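Alpha-1,2-mannosyltransferase (Ktr4), putative (Neosartorya fumigata, PDB 7BOP) is a putative fungal mannosyltransferase of the glycolipid 2-alpha-mannosyltransferase family, with a GT-A-type fold that holds GDP and a manganese ion in this structure. Local coordinates at residues S247-T259 against S321-V333. Sequence-based numbering, arbitrary orientation.
Sequences SYLSSNNMMGWLT and SIGLGLFADAAKV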
loop_
_atom_site.group_PDB
_atom_site.type_symbol
_atom_site.label_atom_id
_atom_site.label_comp_id
_atom_site.label_asym_id
_atom_site.label_seq_id
_atom_site.Cartn_x
_atom_site.Cartn_y
_atom_site.Cartn_z
ATOM N N SER A 247 21.338 10.834 -11.158
ATOM C CA SER A 247 21.712 10.948 -9.752
ATOM C C SER A 247 20.614 10.476 -8.790
ATOM O O SER A 247 20.868 10.343 -7.602
ATOM C CB SER A 247 22.100 12.394 -9.414
ATOM O OG SER A 247 20.976 13.256 -9.450
ATOM N N TYR A 248 19.399 10.249 -9.283
ATOM C CA TYR A 248 18.282 9.886 -8.405
ATOM C C TYR A 248 18.312 8.446 -7.882
ATOM O O TYR A 248 17.839 8.198 -6.783
ATOM C CB TYR A 248 16.955 10.163 -9.107
ATOM C CG TYR A 248 16.549 11.621 -9.209
ATOM C CD1 TYR A 248 17.415 12.679 -8.840
ATOM C CD2 TYR A 248 15.294 11.949 -9.697
ATOM C CE1 TYR A 248 17.010 14.002 -8.944
ATOM C CE2 TYR A 248 14.888 13.264 -9.818
ATOM C CZ TYR A 248 15.746 14.286 -9.441
ATOM O OH TYR A 248 15.316 15.580 -9.557
ATOM N N LEU A 249 18.841 7.498 -8.659
ATOM C CA LEU A 249 18.870 6.095 -8.237
ATOM C C LEU A 249 19.621 5.948 -6.917
ATOM O O LEU A 249 20.752 6.425 -6.797
ATOM C CB LEU A 249 19.529 5.215 -9.311
ATOM C CG LEU A 249 19.563 3.712 -9.023
ATOM C CD1 LEU A 249 18.180 3.086 -9.174
ATOM C CD2 LEU A 249 20.548 3.017 -9.943
ATOM N N SER A 250 19.001 5.306 -5.925
ATOM C CA SER A 250 19.680 5.071 -4.641
ATOM C C SER A 250 20.716 3.952 -4.762
ATOM O O SER A 250 20.639 3.113 -5.673
ATOM C CB SER A 250 18.681 4.722 -3.539
ATOM O OG SER A 250 18.101 3.464 -3.780
ATOM N N SER A 251 21.657 3.916 -3.824
ATOM C CA SER A 251 22.665 2.861 -3.813
ATOM C C SER A 251 22.058 1.538 -3.307
ATOM O O SER A 251 22.276 0.489 -3.906
ATOM C CB SER A 251 23.903 3.290 -3.025
ATOM O OG SER A 251 23.628 3.386 -1.648
ATOM N N ASN A 252 21.260 1.592 -2.243
ATOM C CA ASN A 252 20.595 0.398 -1.725
ATOM C C ASN A 252 19.209 0.276 -2.375
ATOM O O ASN A 252 18.164 0.507 -1.739
ATOM C CB ASN A 252 20.510 0.449 -0.195
ATOM C CG ASN A 252 20.220 -0.898 0.429
ATOM O OD1 ASN A 252 20.174 -1.931 -0.242
ATOM N ND2 ASN A 252 20.006 -0.890 1.731
ATOM N N ASN A 253 19.228 -0.110 -3.648
ATOM C CA ASN A 253 18.046 -0.139 -4.492
ATOM C C ASN A 253 17.549 -1.569 -4.690
ATOM O O ASN A 253 18.252 -2.529 -4.378
ATOM C CB ASN A 253 18.319 0.564 -5.836
ATOM C CG ASN A 253 19.301 -0.191 -6.731
ATOM O OD1 ASN A 253 19.064 -1.337 -7.121
ATOM N ND2 ASN A 253 20.395 0.464 -7.080
ATOM N N MET A 254 16.340 -1.689 -5.223
ATOM C CA MET A 254 15.702 -2.980 -5.436
ATOM C C MET A 254 15.656 -3.365 -6.921
ATOM O O MET A 254 14.714 -4.033 -7.361
ATOM C CB MET A 254 14.275 -2.945 -4.871
ATOM C CG MET A 254 14.180 -2.556 -3.403
ATOM S SD MET A 254 12.449 -2.453 -2.895
ATOM C CE MET A 254 12.625 -1.699 -1.278
ATOM N N MET A 255 16.680 -2.997 -7.689
ATOM C CA MET A 255 16.686 -3.284 -9.135
ATOM C C MET A 255 16.493 -4.773 -9.438
ATOM O O MET A 255 15.759 -5.113 -10.347
ATOM C CB MET A 255 17.986 -2.779 -9.790
ATOM C CG MET A 255 17.954 -2.716 -11.316
ATOM S SD MET A 255 16.760 -1.526 -11.966
ATOM C CE MET A 255 17.515 0.024 -11.450
ATOM N N GLY A 256 17.137 -5.644 -8.657
ATOM C CA GLY A 256 17.011 -7.097 -8.812
ATOM C C GLY A 256 15.584 -7.594 -8.685
ATOM O O GLY A 256 15.144 -8.429 -9.454
ATOM N N TRP A 257 14.859 -7.080 -7.701
ATOM C CA TRP A 257 13.446 -7.420 -7.531
ATOM C C TRP A 257 12.583 -6.820 -8.631
ATOM O O TRP A 257 11.717 -7.510 -9.194
ATOM C CB TRP A 257 12.959 -6.948 -6.159
ATOM C CG TRP A 257 11.501 -7.134 -5.898
ATOM C CD1 TRP A 257 10.798 -8.311 -5.906
ATOM C CD2 TRP A 257 10.578 -6.114 -5.528
ATOM N NE1 TRP A 257 9.476 -8.079 -5.580
ATOM C CE2 TRP A 257 9.315 -6.734 -5.354
ATOM C CE3 TRP A 257 10.690 -4.730 -5.327
ATOM C CZ2 TRP A 257 8.181 -6.014 -4.992
ATOM C CZ3 TRP A 257 9.553 -4.016 -4.967
ATOM C CH2 TRP A 257 8.318 -4.660 -4.804
ATOM N N LEU A 258 12.800 -5.539 -8.923
ATOM C CA LEU A 258 12.017 -4.835 -9.948
ATOM C C LEU A 258 12.151 -5.471 -11.348
ATOM O O LEU A 258 11.211 -5.451 -12.119
ATOM C CB LEU A 258 12.415 -3.359 -10.019
ATOM C CG LEU A 258 12.125 -2.510 -8.770
ATOM C CD1 LEU A 258 12.672 -1.111 -8.967
ATOM C CD2 LEU A 258 10.641 -2.479 -8.460
ATOM N N THR A 259 13.317 -6.026 -11.663
ATOM C CA THR A 259 13.569 -6.570 -12.992
ATOM C C THR A 259 13.629 -8.097 -13.015
ATOM O O THR A 259 14.012 -8.679 -14.028
ATOM C CB THR A 259 14.874 -5.994 -13.592
ATOM O OG1 THR A 259 15.983 -6.309 -12.742
ATOM C CG2 THR A 259 14.760 -4.486 -13.756
ATOM N N SER A 321 5.853 1.054 -5.491
ATOM C CA SER A 321 6.874 0.018 -5.382
ATOM C C SER A 321 8.108 0.332 -6.205
ATOM O O SER A 321 9.235 0.151 -5.730
ATOM C CB SER A 321 6.304 -1.339 -5.796
ATOM O OG SER A 321 5.182 -1.670 -4.993
ATOM N N ILE A 322 7.898 0.796 -7.434
ATOM C CA ILE A 322 9.015 1.206 -8.290
ATOM C C ILE A 322 9.718 2.434 -7.684
ATOM O O ILE A 322 10.947 2.482 -7.622
ATOM C CB ILE A 322 8.552 1.486 -9.731
ATOM C CG1 ILE A 322 8.181 0.169 -10.435
ATOM C CG2 ILE A 322 9.636 2.191 -10.519
ATOM C CD1 ILE A 322 7.336 0.350 -11.673
ATOM N N GLY A 323 8.940 3.418 -7.246
ATOM C CA GLY A 323 9.515 4.611 -6.621
ATOM C C GLY A 323 10.383 4.295 -5.415
ATOM O O GLY A 323 11.498 4.813 -5.292
ATOM N N LEU A 324 9.869 3.439 -4.529
ATOM C CA LEU A 324 10.631 2.949 -3.375
ATOM C C LEU A 324 11.869 2.184 -3.810
ATOM O O LEU A 324 12.966 2.410 -3.281
ATOM C CB LEU A 324 9.770 2.045 -2.478
ATOM C CG LEU A 324 8.629 2.752 -1.729
ATOM C CD1 LEU A 324 7.564 1.754 -1.293
ATOM C CD2 LEU A 324 9.176 3.521 -0.530
ATOM N N GLY A 325 11.689 1.279 -4.768
ATOM C CA GLY A 325 12.775 0.434 -5.246
ATOM C C GLY A 325 13.902 1.155 -5.956
ATOM O O GLY A 325 15.005 0.633 -6.019
ATOM N N LEU A 326 13.630 2.335 -6.508
ATOM C CA LEU A 326 14.655 3.141 -7.187
ATOM C C LEU A 326 15.222 4.282 -6.339
ATOM O O LEU A 326 16.398 4.613 -6.480
ATOM C CB LEU A 326 14.087 3.728 -8.477
ATOM C CG LEU A 326 13.644 2.708 -9.524
ATOM C CD1 LEU A 326 12.945 3.434 -10.649
ATOM C CD2 LEU A 326 14.828 1.907 -10.028
ATOM N N PHE A 327 14.393 4.876 -5.480
ATOM C CA PHE A 327 14.738 6.127 -4.791
ATOM C C PHE A 327 14.861 6.029 -3.267
ATOM O O PHE A 327 15.462 6.913 -2.658
ATOM C CB PHE A 327 13.738 7.223 -5.193
ATOM C CG PHE A 327 13.491 7.289 -6.682
ATOM C CD1 PHE A 327 14.565 7.383 -7.575
ATOM C CD2 PHE A 327 12.197 7.218 -7.201
ATOM C CE1 PHE A 327 14.349 7.411 -8.943
ATOM C CE2 PHE A 327 11.978 7.248 -8.573
ATOM C CZ PHE A 327 13.053 7.352 -9.442
ATOM N N ALA A 328 14.329 4.969 -2.654
ATOM C CA ALA A 328 14.476 4.769 -1.221
ATOM C C ALA A 328 15.686 3.901 -0.909
ATOM O O ALA A 328 16.287 3.293 -1.797
ATOM C CB ALA A 328 13.210 4.155 -0.634
ATOM N N ASP A 329 16.039 3.881 0.370
ATOM C CA ASP A 329 16.997 2.949 0.931
ATOM C C ASP A 329 16.221 1.682 1.279
ATOM O O ASP A 329 15.359 1.707 2.161
ATOM C CB ASP A 329 17.608 3.604 2.179
ATOM C CG ASP A 329 18.644 2.756 2.876
ATOM O OD1 ASP A 329 18.866 1.567 2.548
ATOM O OD2 ASP A 329 19.249 3.314 3.818
ATOM N N ALA A 330 16.538 0.570 0.617
ATOM C CA ALA A 330 15.826 -0.698 0.839
ATOM C C ALA A 330 15.876 -1.180 2.290
ATOM O O ALA A 330 14.961 -1.864 2.744
ATOM C CB ALA A 330 16.352 -1.783 -0.094
ATOM N N ALA A 331 16.927 -0.793 3.022
ATOM C CA ALA A 331 17.032 -1.096 4.452
ATOM C C ALA A 331 15.958 -0.392 5.264
ATOM O O ALA A 331 15.668 -0.830 6.360
ATOM C CB ALA A 331 18.405 -0.722 4.996
ATOM N N LYS A 332 15.382 0.682 4.729
ATOM C CA LYS A 332 14.311 1.434 5.398
ATOM C C LYS A 332 12.902 1.021 4.969
ATOM O O LYS A 332 11.932 1.712 5.298
ATOM C CB LYS A 332 14.498 2.935 5.161
ATOM C CG LYS A 332 15.847 3.493 5.583
ATOM C CD LYS A 332 16.169 3.145 7.019
ATOM C CE LYS A 332 17.225 4.069 7.614
ATOM N NZ LYS A 332 17.696 3.500 8.909
ATOM N N VAL A 333 12.788 -0.092 4.241
ATOM C CA VAL A 333 11.496 -0.682 3.887
ATOM C C VAL A 333 11.338 -1.927 4.744
ATOM O O VAL A 333 12.276 -2.724 4.861
ATOM C CB VAL A 333 11.415 -1.016 2.379
ATOM C CG1 VAL A 333 10.097 -1.723 2.041
ATOM C CG2 VAL A 333 11.563 0.255 1.558
HETATM O O HOH W 1 17.497 8.713 -4.059
#
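Met-254 N donates almost straight (178°) to Gly-325 O, 2.8 Å away and on a lone pair, and Ser-250 N meets Leu-326 O nearly end-on to the carbonyl at 2.8 Å. The loop 249-254 thus occupies carbonyls at the C-terminal end of helix 316-327, where no further turn supplies N-H groups. Ser-250 OG, set between its own N and carbonyl carbon (chi1 68°), takes Ala-328 O, just beyond the helix, at 2.7 Å. A water donates to both Tyr-248 O and Phe-327 O. In return, Ala-330 N donates to Asn-252 O at 2.9 Å. Asp-329 OD1 receives two donors: Asn-252 ND2 (2.8 Å), by a bent bond (137°) with OD1 tilted out of the amide plane, and Ala-331 N, which comes from above the carboxylate and closes an Asx turn. Asn-253 braces its own loop, ND2 to Ser-250 O and OD1 to Met-255 N. The extended Met-254 side chain runs over Gly-325 CA until CE meets Val-333 CG2 at 3.6 Å, and Leu-258 enters as a knob among Ser-321, Ile-322, Gly-325 and Leu-326. Strand 278-279 packs against Met-254 and Val-333 through Phe-279, helix 234-244 touches Ile-322 and Leu-326, and helix 294-306 touches Tyr-248 and Phe-327.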